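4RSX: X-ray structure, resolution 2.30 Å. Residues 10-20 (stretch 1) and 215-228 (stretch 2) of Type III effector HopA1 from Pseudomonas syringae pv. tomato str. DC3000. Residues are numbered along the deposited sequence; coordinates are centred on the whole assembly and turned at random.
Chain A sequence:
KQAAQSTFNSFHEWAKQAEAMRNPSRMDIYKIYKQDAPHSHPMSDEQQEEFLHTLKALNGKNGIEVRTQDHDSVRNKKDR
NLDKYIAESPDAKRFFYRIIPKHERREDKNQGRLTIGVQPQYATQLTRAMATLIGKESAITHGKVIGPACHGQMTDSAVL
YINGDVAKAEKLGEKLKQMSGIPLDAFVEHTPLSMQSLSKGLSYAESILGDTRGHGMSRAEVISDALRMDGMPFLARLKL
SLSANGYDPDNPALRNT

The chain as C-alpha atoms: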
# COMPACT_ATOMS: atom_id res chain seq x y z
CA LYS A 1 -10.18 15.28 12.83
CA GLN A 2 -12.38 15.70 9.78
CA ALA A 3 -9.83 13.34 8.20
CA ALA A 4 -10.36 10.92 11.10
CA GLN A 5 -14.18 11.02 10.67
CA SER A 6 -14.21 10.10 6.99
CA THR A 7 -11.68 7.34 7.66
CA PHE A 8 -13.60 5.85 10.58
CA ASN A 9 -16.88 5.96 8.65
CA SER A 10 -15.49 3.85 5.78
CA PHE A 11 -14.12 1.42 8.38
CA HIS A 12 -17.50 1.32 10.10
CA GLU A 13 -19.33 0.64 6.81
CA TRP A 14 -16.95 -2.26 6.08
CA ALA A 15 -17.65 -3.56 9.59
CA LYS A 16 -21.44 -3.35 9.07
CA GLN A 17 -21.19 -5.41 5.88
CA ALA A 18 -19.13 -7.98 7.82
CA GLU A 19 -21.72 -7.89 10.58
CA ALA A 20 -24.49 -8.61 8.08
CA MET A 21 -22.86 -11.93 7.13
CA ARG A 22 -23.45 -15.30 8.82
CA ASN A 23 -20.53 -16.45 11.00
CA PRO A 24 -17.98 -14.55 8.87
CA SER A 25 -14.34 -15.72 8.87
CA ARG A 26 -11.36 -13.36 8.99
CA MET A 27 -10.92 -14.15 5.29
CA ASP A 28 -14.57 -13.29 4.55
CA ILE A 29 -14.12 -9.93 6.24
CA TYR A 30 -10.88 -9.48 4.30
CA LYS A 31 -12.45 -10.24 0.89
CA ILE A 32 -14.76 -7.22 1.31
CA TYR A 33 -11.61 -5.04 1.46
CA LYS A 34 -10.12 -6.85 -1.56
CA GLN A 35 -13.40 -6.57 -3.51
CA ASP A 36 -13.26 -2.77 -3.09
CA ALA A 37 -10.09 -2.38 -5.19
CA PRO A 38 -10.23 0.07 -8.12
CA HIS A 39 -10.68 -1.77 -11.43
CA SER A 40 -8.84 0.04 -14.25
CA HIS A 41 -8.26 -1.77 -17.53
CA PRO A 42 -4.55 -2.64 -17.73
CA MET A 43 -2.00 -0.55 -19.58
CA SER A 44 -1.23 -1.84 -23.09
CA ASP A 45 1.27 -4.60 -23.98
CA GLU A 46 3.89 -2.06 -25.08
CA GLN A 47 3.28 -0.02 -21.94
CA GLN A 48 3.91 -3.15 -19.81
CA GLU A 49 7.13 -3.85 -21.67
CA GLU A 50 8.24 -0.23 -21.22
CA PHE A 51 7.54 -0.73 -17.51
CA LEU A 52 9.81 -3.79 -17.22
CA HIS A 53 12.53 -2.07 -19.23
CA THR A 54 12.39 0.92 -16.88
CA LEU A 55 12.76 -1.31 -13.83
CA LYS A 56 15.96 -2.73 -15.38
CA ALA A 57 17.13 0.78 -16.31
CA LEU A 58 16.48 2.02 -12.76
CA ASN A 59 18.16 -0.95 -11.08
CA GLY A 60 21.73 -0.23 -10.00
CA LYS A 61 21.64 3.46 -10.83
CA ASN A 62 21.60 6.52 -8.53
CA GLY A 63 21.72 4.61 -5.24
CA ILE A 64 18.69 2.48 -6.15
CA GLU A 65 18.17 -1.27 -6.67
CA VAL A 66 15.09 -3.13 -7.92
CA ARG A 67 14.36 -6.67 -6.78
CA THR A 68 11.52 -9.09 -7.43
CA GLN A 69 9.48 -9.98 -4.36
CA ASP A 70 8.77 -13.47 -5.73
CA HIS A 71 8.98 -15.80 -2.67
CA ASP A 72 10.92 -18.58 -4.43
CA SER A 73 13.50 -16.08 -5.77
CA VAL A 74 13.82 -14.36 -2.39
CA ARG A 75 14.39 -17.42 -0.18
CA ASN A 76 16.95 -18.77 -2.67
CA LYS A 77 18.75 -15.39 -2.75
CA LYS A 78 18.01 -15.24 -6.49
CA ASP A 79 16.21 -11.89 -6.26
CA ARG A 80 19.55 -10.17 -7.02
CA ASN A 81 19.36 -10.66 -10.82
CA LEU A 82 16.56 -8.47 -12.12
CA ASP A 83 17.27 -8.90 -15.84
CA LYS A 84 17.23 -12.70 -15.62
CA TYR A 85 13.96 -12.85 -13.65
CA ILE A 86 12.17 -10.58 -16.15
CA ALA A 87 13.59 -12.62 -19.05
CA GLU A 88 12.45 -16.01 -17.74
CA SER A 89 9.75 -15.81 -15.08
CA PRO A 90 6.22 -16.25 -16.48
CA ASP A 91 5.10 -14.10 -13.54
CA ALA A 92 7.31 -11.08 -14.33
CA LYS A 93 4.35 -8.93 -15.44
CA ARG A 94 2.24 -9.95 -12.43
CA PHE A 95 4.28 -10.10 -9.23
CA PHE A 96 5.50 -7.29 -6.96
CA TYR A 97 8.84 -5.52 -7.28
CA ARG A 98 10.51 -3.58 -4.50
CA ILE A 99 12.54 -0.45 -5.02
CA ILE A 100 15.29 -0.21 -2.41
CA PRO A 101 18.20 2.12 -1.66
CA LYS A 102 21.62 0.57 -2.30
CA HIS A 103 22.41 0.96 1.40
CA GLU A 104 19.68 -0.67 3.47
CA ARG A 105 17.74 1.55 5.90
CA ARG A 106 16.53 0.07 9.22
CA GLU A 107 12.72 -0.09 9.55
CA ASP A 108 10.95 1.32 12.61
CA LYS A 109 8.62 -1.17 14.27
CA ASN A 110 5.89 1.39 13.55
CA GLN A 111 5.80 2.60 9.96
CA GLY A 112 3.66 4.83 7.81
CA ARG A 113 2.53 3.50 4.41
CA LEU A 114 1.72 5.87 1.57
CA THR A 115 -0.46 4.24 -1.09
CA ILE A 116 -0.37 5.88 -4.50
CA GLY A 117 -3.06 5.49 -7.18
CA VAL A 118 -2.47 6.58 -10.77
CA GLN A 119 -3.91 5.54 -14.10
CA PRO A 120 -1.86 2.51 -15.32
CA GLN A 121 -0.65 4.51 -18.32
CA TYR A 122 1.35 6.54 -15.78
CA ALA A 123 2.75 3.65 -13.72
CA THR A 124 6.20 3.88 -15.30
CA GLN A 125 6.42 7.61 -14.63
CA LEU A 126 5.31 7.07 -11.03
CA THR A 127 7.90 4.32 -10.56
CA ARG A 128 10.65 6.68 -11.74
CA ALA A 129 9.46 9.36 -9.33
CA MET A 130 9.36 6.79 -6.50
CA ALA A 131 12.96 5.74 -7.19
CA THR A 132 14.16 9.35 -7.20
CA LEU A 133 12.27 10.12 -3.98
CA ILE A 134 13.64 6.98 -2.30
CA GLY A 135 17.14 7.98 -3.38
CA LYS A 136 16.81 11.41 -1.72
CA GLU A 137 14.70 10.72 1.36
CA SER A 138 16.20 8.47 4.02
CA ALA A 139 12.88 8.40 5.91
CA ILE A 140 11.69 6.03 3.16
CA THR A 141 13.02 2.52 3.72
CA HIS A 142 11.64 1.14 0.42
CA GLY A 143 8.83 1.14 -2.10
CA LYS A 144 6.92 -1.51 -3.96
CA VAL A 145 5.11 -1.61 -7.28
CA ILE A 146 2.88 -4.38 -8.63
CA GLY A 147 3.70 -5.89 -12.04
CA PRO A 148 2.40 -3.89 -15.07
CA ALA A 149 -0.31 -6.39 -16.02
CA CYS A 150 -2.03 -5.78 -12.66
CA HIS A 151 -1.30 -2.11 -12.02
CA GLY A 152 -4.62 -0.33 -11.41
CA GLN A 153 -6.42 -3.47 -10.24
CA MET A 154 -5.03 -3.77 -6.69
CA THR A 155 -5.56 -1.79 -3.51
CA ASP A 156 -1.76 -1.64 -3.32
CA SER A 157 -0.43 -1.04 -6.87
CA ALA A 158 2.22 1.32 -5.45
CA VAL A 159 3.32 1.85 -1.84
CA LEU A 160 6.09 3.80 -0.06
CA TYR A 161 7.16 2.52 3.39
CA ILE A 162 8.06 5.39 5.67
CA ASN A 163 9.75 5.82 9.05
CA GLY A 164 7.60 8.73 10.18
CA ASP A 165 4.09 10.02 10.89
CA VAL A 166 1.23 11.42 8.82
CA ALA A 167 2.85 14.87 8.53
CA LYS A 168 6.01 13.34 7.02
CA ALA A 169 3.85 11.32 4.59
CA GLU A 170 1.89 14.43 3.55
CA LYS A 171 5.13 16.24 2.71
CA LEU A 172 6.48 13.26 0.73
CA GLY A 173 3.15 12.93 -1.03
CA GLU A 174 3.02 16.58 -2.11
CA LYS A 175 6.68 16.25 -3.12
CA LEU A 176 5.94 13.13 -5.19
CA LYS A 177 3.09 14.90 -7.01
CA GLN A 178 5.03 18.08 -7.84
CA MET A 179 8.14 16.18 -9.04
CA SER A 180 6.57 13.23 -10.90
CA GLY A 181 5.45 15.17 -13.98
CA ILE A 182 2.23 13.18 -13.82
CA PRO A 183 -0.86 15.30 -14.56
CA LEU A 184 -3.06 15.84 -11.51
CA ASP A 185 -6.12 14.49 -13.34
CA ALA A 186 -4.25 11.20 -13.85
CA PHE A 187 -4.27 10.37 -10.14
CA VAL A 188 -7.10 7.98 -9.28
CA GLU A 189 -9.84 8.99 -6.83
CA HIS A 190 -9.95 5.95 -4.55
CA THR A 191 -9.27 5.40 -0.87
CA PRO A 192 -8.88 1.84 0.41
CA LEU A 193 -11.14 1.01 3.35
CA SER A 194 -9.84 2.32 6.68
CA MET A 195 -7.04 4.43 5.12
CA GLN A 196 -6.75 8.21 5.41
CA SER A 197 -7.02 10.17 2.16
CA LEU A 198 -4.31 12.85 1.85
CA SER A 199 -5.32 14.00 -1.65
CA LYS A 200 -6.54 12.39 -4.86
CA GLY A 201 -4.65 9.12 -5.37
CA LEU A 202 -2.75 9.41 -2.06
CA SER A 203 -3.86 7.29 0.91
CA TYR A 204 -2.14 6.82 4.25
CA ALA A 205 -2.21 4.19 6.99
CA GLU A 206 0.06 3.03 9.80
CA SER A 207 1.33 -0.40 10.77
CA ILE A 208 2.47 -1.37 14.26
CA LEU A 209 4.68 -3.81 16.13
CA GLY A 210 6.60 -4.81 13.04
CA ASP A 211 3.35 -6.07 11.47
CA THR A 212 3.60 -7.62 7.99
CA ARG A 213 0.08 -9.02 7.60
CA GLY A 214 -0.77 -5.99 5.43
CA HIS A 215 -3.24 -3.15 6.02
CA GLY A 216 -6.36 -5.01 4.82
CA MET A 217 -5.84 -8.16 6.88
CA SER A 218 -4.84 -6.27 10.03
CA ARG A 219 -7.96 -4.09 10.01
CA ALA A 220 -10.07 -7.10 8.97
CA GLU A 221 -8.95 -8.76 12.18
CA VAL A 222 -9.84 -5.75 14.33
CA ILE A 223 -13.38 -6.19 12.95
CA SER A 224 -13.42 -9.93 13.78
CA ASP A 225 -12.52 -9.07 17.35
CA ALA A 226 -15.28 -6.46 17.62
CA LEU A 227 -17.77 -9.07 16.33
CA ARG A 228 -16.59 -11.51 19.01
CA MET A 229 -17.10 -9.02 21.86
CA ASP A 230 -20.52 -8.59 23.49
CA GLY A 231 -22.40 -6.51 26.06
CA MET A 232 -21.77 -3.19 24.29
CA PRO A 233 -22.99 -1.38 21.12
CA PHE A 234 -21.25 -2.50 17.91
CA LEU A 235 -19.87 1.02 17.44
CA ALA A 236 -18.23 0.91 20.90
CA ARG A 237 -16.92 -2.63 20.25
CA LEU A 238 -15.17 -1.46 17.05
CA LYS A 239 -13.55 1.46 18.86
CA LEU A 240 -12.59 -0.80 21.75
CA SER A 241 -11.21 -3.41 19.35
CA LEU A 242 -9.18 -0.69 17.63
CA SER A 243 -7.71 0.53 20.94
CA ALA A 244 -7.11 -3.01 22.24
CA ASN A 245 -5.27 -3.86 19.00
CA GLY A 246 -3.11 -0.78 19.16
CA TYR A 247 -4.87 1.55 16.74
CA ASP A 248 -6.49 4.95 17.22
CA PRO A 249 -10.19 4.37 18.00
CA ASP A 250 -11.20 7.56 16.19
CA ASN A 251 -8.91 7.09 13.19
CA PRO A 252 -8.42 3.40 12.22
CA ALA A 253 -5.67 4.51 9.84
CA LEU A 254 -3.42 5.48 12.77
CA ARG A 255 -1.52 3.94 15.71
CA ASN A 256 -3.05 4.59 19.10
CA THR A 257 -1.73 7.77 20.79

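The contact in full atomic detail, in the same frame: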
# COMPACT_ATOMS: atom_id res chain seq x y z
N SER A 10 -15.66 4.89 6.80
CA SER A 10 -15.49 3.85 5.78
C SER A 10 -15.13 2.52 6.45
O SER A 10 -15.52 1.45 5.97
CB SER A 10 -14.41 4.22 4.75
OG SER A 10 -13.10 4.08 5.31
N PHE A 11 -14.40 2.59 7.55
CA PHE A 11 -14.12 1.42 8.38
C PHE A 11 -15.41 0.87 8.98
O PHE A 11 -15.65 -0.34 8.96
CB PHE A 11 -13.13 1.81 9.49
CG PHE A 11 -12.79 0.68 10.44
CD1 PHE A 11 -12.09 -0.43 10.00
CD2 PHE A 11 -13.17 0.74 11.77
CE1 PHE A 11 -11.77 -1.47 10.87
CE2 PHE A 11 -12.86 -0.30 12.65
CZ PHE A 11 -12.15 -1.41 12.19
N HIS A 12 -16.24 1.76 9.51
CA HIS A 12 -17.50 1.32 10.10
C HIS A 12 -18.44 0.67 9.08
O HIS A 12 -19.06 -0.37 9.36
CB HIS A 12 -18.20 2.49 10.82
CG HIS A 12 -19.42 2.07 11.58
ND1 HIS A 12 -19.39 1.74 12.92
CD2 HIS A 12 -20.70 1.91 11.19
CE1 HIS A 12 -20.60 1.41 13.32
NE2 HIS A 12 -21.42 1.50 12.29
N GLU A 13 -18.55 1.25 7.89
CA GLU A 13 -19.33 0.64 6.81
C GLU A 13 -18.89 -0.80 6.49
O GLU A 13 -19.72 -1.72 6.40
CB GLU A 13 -19.28 1.50 5.53
CG GLU A 13 -20.01 0.85 4.35
CD GLU A 13 -21.48 0.57 4.65
OE1 GLU A 13 -22.09 1.34 5.42
OE2 GLU A 13 -22.04 -0.42 4.12
N TRP A 14 -17.58 -0.96 6.30
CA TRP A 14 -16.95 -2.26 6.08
C TRP A 14 -17.41 -3.24 7.17
O TRP A 14 -17.85 -4.36 6.88
CB TRP A 14 -15.42 -2.08 6.14
CG TRP A 14 -14.58 -3.32 5.98
CD1 TRP A 14 -15.01 -4.58 5.66
CD2 TRP A 14 -13.14 -3.41 6.12
NE1 TRP A 14 -13.94 -5.44 5.59
CE2 TRP A 14 -12.79 -4.75 5.87
CE3 TRP A 14 -12.14 -2.49 6.43
CZ2 TRP A 14 -11.46 -5.20 5.93
CZ3 TRP A 14 -10.81 -2.93 6.49
CH2 TRP A 14 -10.49 -4.28 6.24
N ALA A 15 -17.30 -2.77 8.41
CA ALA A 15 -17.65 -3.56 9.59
C ALA A 15 -19.13 -3.95 9.59
O ALA A 15 -19.48 -5.06 10.01
CB ALA A 15 -17.29 -2.79 10.85
N LYS A 16 -20.00 -3.05 9.13
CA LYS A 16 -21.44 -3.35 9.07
C LYS A 16 -21.74 -4.43 8.03
O LYS A 16 -22.56 -5.32 8.26
CB LYS A 16 -22.27 -2.10 8.77
CG LYS A 16 -22.18 -1.02 9.83
CD LYS A 16 -22.47 -1.58 11.23
CE LYS A 16 -23.97 -1.60 11.56
NZ LYS A 16 -24.19 -1.64 13.05
N GLN A 17 -21.05 -4.36 6.90
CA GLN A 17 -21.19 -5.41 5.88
C GLN A 17 -20.69 -6.75 6.41
O GLN A 17 -21.27 -7.79 6.10
CB GLN A 17 -20.47 -5.02 4.59
CG GLN A 17 -20.90 -3.67 4.04
CD GLN A 17 -20.21 -3.34 2.72
OE1 GLN A 17 -19.65 -4.23 2.06
NE2 GLN A 17 -20.26 -2.07 2.33
N ALA A 18 -19.61 -6.74 7.20
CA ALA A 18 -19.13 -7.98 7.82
C ALA A 18 -20.18 -8.48 8.79
O ALA A 18 -20.44 -9.68 8.88
CB ALA A 18 -17.78 -7.76 8.55
N GLU A 19 -20.77 -7.55 9.53
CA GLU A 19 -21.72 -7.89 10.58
C GLU A 19 -22.99 -8.48 9.99
O GLU A 19 -23.67 -9.27 10.63
CB GLU A 19 -22.07 -6.66 11.40
CG GLU A 19 -23.00 -6.94 12.55
CD GLU A 19 -23.43 -5.68 13.26
OE1 GLU A 19 -23.56 -4.63 12.59
OE2 GLU A 19 -23.64 -5.73 14.49
N ALA A 20 -23.30 -8.11 8.75
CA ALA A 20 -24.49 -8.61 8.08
C ALA A 20 -24.33 -10.06 7.62
O ALA A 20 -25.32 -10.73 7.30
CB ALA A 20 -24.88 -7.71 6.91
N HIS A 215 -2.23 -4.04 5.46
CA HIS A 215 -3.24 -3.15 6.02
C HIS A 215 -4.65 -3.75 6.04
O HIS A 215 -5.36 -3.65 7.06
CB HIS A 215 -3.24 -1.81 5.28
CG HIS A 215 -4.37 -0.93 5.66
ND1 HIS A 215 -4.34 -0.09 6.76
CD2 HIS A 215 -5.60 -0.76 5.10
CE1 HIS A 215 -5.48 0.55 6.85
NE2 HIS A 215 -6.27 0.17 5.86
N GLY A 216 -5.06 -4.35 4.92
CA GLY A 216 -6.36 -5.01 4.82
C GLY A 216 -6.60 -6.12 5.83
O GLY A 216 -7.66 -6.17 6.48
N MET A 217 -5.64 -7.02 5.99
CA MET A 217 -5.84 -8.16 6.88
C MET A 217 -5.79 -7.72 8.34
O MET A 217 -6.53 -8.25 9.18
CB MET A 217 -4.83 -9.29 6.61
CG MET A 217 -5.09 -10.59 7.40
SD MET A 217 -6.77 -11.31 7.20
CE MET A 217 -6.59 -12.14 5.62
N SER A 218 -4.94 -6.74 8.65
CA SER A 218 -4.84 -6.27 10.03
C SER A 218 -6.14 -5.60 10.48
O SER A 218 -6.62 -5.85 11.59
CB SER A 218 -3.65 -5.33 10.24
OG SER A 218 -3.86 -4.06 9.68
N ARG A 219 -6.72 -4.76 9.63
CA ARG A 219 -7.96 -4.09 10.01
C ARG A 219 -9.12 -5.07 9.94
O ARG A 219 -10.09 -4.93 10.69
CB ARG A 219 -8.23 -2.86 9.14
CG ARG A 219 -7.09 -1.84 9.06
CD ARG A 219 -6.44 -1.61 10.40
NE ARG A 219 -5.79 -0.32 10.49
CZ ARG A 219 -4.47 -0.12 10.40
NH1 ARG A 219 -3.99 1.12 10.50
NH2 ARG A 219 -3.64 -1.13 10.20
N ALA A 220 -9.04 -6.06 9.05
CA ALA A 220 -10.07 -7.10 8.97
C ALA A 220 -10.17 -7.78 10.33
O ALA A 220 -11.27 -8.10 10.82
CB ALA A 220 -9.75 -8.13 7.88
N GLU A 221 -9.01 -7.99 10.95
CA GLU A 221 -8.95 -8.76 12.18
C GLU A 221 -9.42 -7.95 13.39
O GLU A 221 -9.97 -8.51 14.34
CB GLU A 221 -7.56 -9.42 12.35
CG GLU A 221 -7.41 -10.61 11.36
CD GLU A 221 -6.00 -11.18 11.26
OE1 GLU A 221 -5.85 -12.32 10.74
OE2 GLU A 221 -5.03 -10.50 11.67
N VAL A 222 -9.23 -6.63 13.34
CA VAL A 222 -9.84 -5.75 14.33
C VAL A 222 -11.38 -5.94 14.31
O VAL A 222 -12.03 -6.01 15.37
CB VAL A 222 -9.49 -4.26 14.03
CG1 VAL A 222 -10.33 -3.33 14.89
CG2 VAL A 222 -8.01 -4.00 14.26
N ILE A 223 -11.94 -6.03 13.10
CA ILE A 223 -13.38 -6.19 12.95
C ILE A 223 -13.85 -7.53 13.51
O ILE A 223 -14.88 -7.59 14.20
CB ILE A 223 -13.81 -6.08 11.46
CG1 ILE A 223 -13.60 -4.65 10.95
CG2 ILE A 223 -15.27 -6.48 11.28
CD1 ILE A 223 -13.74 -4.52 9.44
N SER A 224 -13.12 -8.61 13.22
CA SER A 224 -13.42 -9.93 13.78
C SER A 224 -13.51 -9.87 15.29
O SER A 224 -14.44 -10.41 15.89
CB SER A 224 -12.33 -10.94 13.42
OG SER A 224 -12.29 -11.13 12.02
N ASP A 225 -12.53 -9.22 15.90
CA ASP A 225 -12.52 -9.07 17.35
C ASP A 225 -13.78 -8.36 17.84
O ASP A 225 -14.45 -8.83 18.75
CB ASP A 225 -11.27 -8.32 17.82
CG ASP A 225 -10.01 -9.15 17.67
OD1 ASP A 225 -10.11 -10.40 17.56
OD2 ASP A 225 -8.91 -8.54 17.68
N ALA A 226 -14.09 -7.22 17.23
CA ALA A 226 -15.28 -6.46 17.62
C ALA A 226 -16.53 -7.34 17.55
O ALA A 226 -17.36 -7.30 18.45
CB ALA A 226 -15.45 -5.22 16.73
N LEU A 227 -16.64 -8.15 16.50
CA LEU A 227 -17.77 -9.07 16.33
C LEU A 227 -17.84 -10.12 17.43
O LEU A 227 -18.92 -10.61 17.77
CB LEU A 227 -17.69 -9.76 14.96
CG LEU A 227 -17.93 -8.85 13.77
CD1 LEU A 227 -17.66 -9.56 12.44
CD2 LEU A 227 -19.36 -8.31 13.82
N ARG A 228 -16.68 -10.45 18.00
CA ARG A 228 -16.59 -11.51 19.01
C ARG A 228 -16.92 -10.95 20.40
O ARG A 228 -17.35 -11.70 21.28
CB ARG A 228 -15.19 -12.14 18.99
CG ARG A 228 -14.95 -13.25 20.02
CD ARG A 228 -13.47 -13.67 20.07
NE ARG A 228 -12.93 -13.87 18.73
CZ ARG A 228 -11.81 -13.31 18.26
NH1 ARG A 228 -11.08 -12.50 19.05
NH2 ARG A 228 -11.41 -13.55 17.01

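This is a small, largely apolar helix-on-helix contact, organised around one isoleucine knob and sealed without a single hydrogen bond between the two stretches. The helices run in broadly the same direction, 57° apart, with their axes 10.3 Å from each other at closest approach, and together they bury 431 Å².

Ile223 is the centre of the design. Its side chain points toward the first helix and drops into a hole formed by Phe11, Trp14, Ala15 and Ala18, the i, i+3, i+4, i+7 pattern that lines one side of a helix. With chi1 in m and chi2 in t, Ile223 CD1 lies over the face of the indole, 3.6 Å from the centroid of the five-membered ring of Trp14 and 12° off its normal, a CH-pi contact. Ile223 CG1 meets Phe11 CE1 at 3.7 Å, and Ile223 CG2 meets Ala18 CB at 3.9 Å. Small residues complete the hole: at Ala15 the backbones come close, its CA 6.0 Å from Ile223 CA.

The two aromatics, both with chi1 in t, meet different levels of the second helix: Phe11 at Arg219 to Ile223, Trp14 from Gly216 to Ile223. Phe11 leaves its backbone sideways, but its ring closes the gap, CZ lying 3.8 Å from Val222 CG1 near the ring plane. Trp14 brings CH2 to 3.4 Å from Gly216 O at the ring edge; glycine adds no side chain here, and Ala220 CB packs 3.9 Å from Trp14 CZ2. From its side chain Arg219 offers its aliphatic base, CB sitting 3.7 Å from Trp14 CZ3, and its backbone O lies 3.9 Å from Phe11 CE1; its end leads away, and Arg219 NH2 donates to Ser218 OG at 3.0 Å.

Farther along, Leu227 extends the apolar strip, with CD1 4.3 Å from Ala18 CB and CD2 4.0 Å from Glu19 CB. Glu19 keeps its charge outside this packing, in a salt bridge from OE1 to Lys16 NZ at 3.1 Å.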